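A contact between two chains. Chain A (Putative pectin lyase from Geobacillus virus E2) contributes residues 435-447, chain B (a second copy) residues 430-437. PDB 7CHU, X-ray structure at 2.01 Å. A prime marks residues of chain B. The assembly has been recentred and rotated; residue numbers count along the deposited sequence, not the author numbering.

Chain A 435-447: GIQIADNTVDGVA
Chain B (430-437) TNASFGIQ

The ring of Phe434′ lies flat against a glycine. Gly445 CA sits 3.6 Å from the ring centroid of Phe434′, 5° off the ring normal, a CH-pi contact over the face. An ideal CB on Gly445 would lie 3.6 Å from Phe434′ CE1, a close contact. Gly445 also has positive phi (54/-137), which by itself favours glycine.

Chain A forms a hairpin. Strand 435-438 pairs with strand 446-447 through Gln437 N to Ala447 O (2.9 Å) and Ala447 N to Gln437 O (2.8 Å). Ala439 N to Gly445 O (3.0 Å) and Gly445 N to Asn441 O (3.1 Å) follow. Residues 442-444 have helical phi/psi. Asn441 (chi1 70°) braces the turn: its OD1 accepts from Asp444 N, and its ND2 donates to Asp444 OD2, both at 2.9 Å.

The N-to-C directions of strand 433-437 of chain B and strand 435-438 of chain A differ by 138°, nearer antiparallel than parallel. Their axes approach to 7.8 Å. CA atoms pair Ile438 with Gly435′ (6.4 Å), Asp440 with Ala432′ (4.8 Å) and Gly445 with Phe434′ (6.0 Å).

Phe434′ (chi1 -73°, chi2 -79°) is the most covered residue. Ala439 O meets its ring edge, 3.4 Å from Phe434′ CD2. Ile438 CG2 and Val446 CG2 approach Phe434′ CB at 4.0 and 4.1 Å. Ile436, Ile438 and Ile436′ are all mt; Val446 is t. Ile436′ CD1 lies 4.0 Å from both Ile436 CG2 and Val446 CG1, and 4.3 Å from Ile438 CD1. These branched apolar side chains suit a buried patch.

Asn431′ (chi1 -72°, chi2 70°) donates from ND2 to Asp440 O at 3.1 Å and, weakly, to Asp440 OD1 at 3.1 Å. Asp440 has chi1 49°. Ala432′ points its CB toward chain A, 3.9 Å from Thr442 CG2. The contact buries 551 Å², both sides summed.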

# COMPACT_ATOMS: atom_id res chain seq x y z
N GLY A 435 -14.50 -36.40 -9.81
CA GLY A 435 -13.86 -35.29 -10.49
C GLY A 435 -13.84 -35.45 -12.00
O GLY A 435 -14.14 -36.52 -12.56
N ILE A 436 -13.48 -34.35 -12.65
CA ILE A 436 -13.16 -34.29 -14.08
C ILE A 436 -11.71 -33.85 -14.21
O ILE A 436 -11.28 -32.91 -13.53
CB ILE A 436 -14.09 -33.32 -14.82
CG1 ILE A 436 -15.55 -33.72 -14.64
CG2 ILE A 436 -13.72 -33.24 -16.32
CD1 ILE A 436 -16.51 -32.67 -15.22
N GLN A 437 -10.95 -34.52 -15.07
CA GLN A 437 -9.60 -34.07 -15.37
C GLN A 437 -9.44 -34.00 -16.88
O GLN A 437 -9.83 -34.93 -17.60
CB GLN A 437 -8.55 -34.98 -14.72
CG GLN A 437 -8.67 -36.47 -15.03
CD GLN A 437 -7.79 -37.32 -14.11
OE1 GLN A 437 -7.63 -37.02 -12.92
NE2 GLN A 437 -7.21 -38.38 -14.66
N ILE A 438 -8.89 -32.88 -17.35
CA ILE A 438 -8.80 -32.55 -18.77
C ILE A 438 -7.33 -32.57 -19.18
O ILE A 438 -6.55 -31.73 -18.72
CB ILE A 438 -9.45 -31.19 -19.05
CG1 ILE A 438 -10.91 -31.19 -18.57
CG2 ILE A 438 -9.34 -30.79 -20.51
CD1 ILE A 438 -11.50 -29.78 -18.51
N ALA A 439 -6.95 -33.53 -20.02
CA ALA A 439 -5.56 -33.76 -20.37
C ALA A 439 -5.23 -33.11 -21.71
O ALA A 439 -6.11 -32.61 -22.42
CB ALA A 439 -5.26 -35.26 -20.42
N ASP A 440 -3.95 -33.07 -22.03
CA ASP A 440 -3.50 -32.71 -23.38
C ASP A 440 -2.74 -33.87 -24.02
O ASP A 440 -1.69 -33.71 -24.64
CB ASP A 440 -2.70 -31.40 -23.41
CG ASP A 440 -1.60 -31.32 -22.37
OD1 ASP A 440 -1.03 -32.37 -22.00
OD2 ASP A 440 -1.29 -30.17 -21.92
N ASN A 441 -3.29 -35.08 -23.87
CA ASN A 441 -2.82 -36.24 -24.60
C ASN A 441 -4.04 -37.04 -25.07
O ASN A 441 -5.11 -37.00 -24.45
CB ASN A 441 -1.85 -37.09 -23.76
CG ASN A 441 -2.52 -37.81 -22.59
OD1 ASN A 441 -3.23 -38.80 -22.78
ND2 ASN A 441 -2.25 -37.35 -21.39
N THR A 442 -3.87 -37.74 -26.20
CA THR A 442 -4.98 -38.38 -26.90
C THR A 442 -5.50 -39.62 -26.20
O THR A 442 -6.61 -40.08 -26.52
CB THR A 442 -4.56 -38.78 -28.31
OG1 THR A 442 -3.41 -39.62 -28.21
CG2 THR A 442 -4.22 -37.56 -29.16
N VAL A 443 -4.71 -40.22 -25.30
CA VAL A 443 -5.20 -41.36 -24.53
C VAL A 443 -6.22 -40.93 -23.47
O VAL A 443 -7.27 -41.56 -23.30
CB VAL A 443 -4.00 -42.11 -23.90
CG1 VAL A 443 -4.49 -43.33 -23.15
CG2 VAL A 443 -3.01 -42.54 -24.97
N ASP A 444 -5.94 -39.84 -22.74
CA ASP A 444 -6.81 -39.43 -21.63
C ASP A 444 -8.00 -38.60 -22.07
O ASP A 444 -9.12 -38.80 -21.58
CB ASP A 444 -6.01 -38.62 -20.62
CG ASP A 444 -4.92 -39.42 -19.95
OD1 ASP A 444 -5.09 -40.65 -19.83
OD2 ASP A 444 -3.91 -38.79 -19.54
N GLY A 445 -7.77 -37.62 -22.96
CA GLY A 445 -8.82 -36.70 -23.34
C GLY A 445 -9.42 -36.06 -22.10
O GLY A 445 -8.71 -35.71 -21.14
N VAL A 446 -10.75 -35.96 -22.08
CA VAL A 446 -11.49 -35.53 -20.90
C VAL A 446 -11.88 -36.79 -20.13
O VAL A 446 -12.57 -37.66 -20.68
CB VAL A 446 -12.73 -34.72 -21.29
CG1 VAL A 446 -13.49 -34.29 -20.03
CG2 VAL A 446 -12.35 -33.48 -22.16
N ALA A 447 -11.44 -36.89 -18.87
CA ALA A 447 -11.69 -38.09 -18.07
C ALA A 447 -12.54 -37.77 -16.84
O ALA A 447 -12.44 -36.70 -16.24
CB ALA A 447 -10.38 -38.75 -17.63
N THR B 430 3.47 -30.04 -29.31
CA THR B 430 3.70 -31.46 -29.14
C THR B 430 2.56 -32.16 -28.42
O THR B 430 2.61 -33.38 -28.26
CB THR B 430 5.00 -31.70 -28.38
OG1 THR B 430 4.96 -30.99 -27.13
CG2 THR B 430 6.20 -31.22 -29.21
N ASN B 431 1.53 -31.43 -27.99
CA ASN B 431 0.43 -32.00 -27.23
C ASN B 431 -0.90 -31.70 -27.91
O ASN B 431 -1.07 -30.67 -28.57
CB ASN B 431 0.44 -31.48 -25.78
CG ASN B 431 1.58 -32.06 -24.96
OD1 ASN B 431 2.74 -31.76 -25.18
ND2 ASN B 431 1.24 -32.92 -24.02
N ALA B 432 -1.83 -32.65 -27.77
CA ALA B 432 -3.22 -32.45 -28.19
C ALA B 432 -3.90 -31.41 -27.30
O ALA B 432 -3.34 -30.92 -26.32
CB ALA B 432 -3.98 -33.77 -28.12
N SER B 433 -5.14 -31.05 -27.65
CA SER B 433 -5.92 -30.09 -26.88
C SER B 433 -7.29 -30.68 -26.59
O SER B 433 -7.92 -31.25 -27.48
CB SER B 433 -6.12 -28.78 -27.64
OG SER B 433 -4.93 -28.35 -28.27
N PHE B 434 -7.77 -30.49 -25.35
CA PHE B 434 -9.09 -30.97 -24.96
C PHE B 434 -9.78 -29.92 -24.10
O PHE B 434 -9.13 -29.09 -23.46
CB PHE B 434 -9.01 -32.31 -24.23
CG PHE B 434 -8.70 -33.44 -25.16
CD1 PHE B 434 -9.69 -33.98 -25.94
CD2 PHE B 434 -7.41 -33.90 -25.30
CE1 PHE B 434 -9.40 -35.00 -26.84
CE2 PHE B 434 -7.11 -34.91 -26.21
CZ PHE B 434 -8.10 -35.46 -26.96
N GLY B 435 -11.11 -29.96 -24.08
CA GLY B 435 -11.79 -29.06 -23.17
C GLY B 435 -13.28 -29.31 -23.13
O GLY B 435 -13.82 -30.16 -23.85
N ILE B 436 -13.91 -28.59 -22.22
CA ILE B 436 -15.35 -28.52 -22.05
C ILE B 436 -15.77 -27.07 -22.22
O ILE B 436 -15.10 -26.17 -21.72
CB ILE B 436 -15.76 -29.03 -20.65
CG1 ILE B 436 -15.27 -30.46 -20.45
CG2 ILE B 436 -17.28 -28.97 -20.47
CD1 ILE B 436 -15.56 -30.98 -19.07
N GLN B 437 -16.88 -26.85 -22.92
CA GLN B 437 -17.45 -25.51 -23.00
C GLN B 437 -18.94 -25.63 -22.77
O GLN B 437 -19.61 -26.47 -23.40
CB GLN B 437 -17.14 -24.83 -24.35
CG GLN B 437 -17.55 -25.65 -25.59
CD GLN B 437 -16.96 -25.09 -26.89
OE1 GLN B 437 -15.82 -24.63 -26.91
NE2 GLN B 437 -17.74 -25.12 -27.96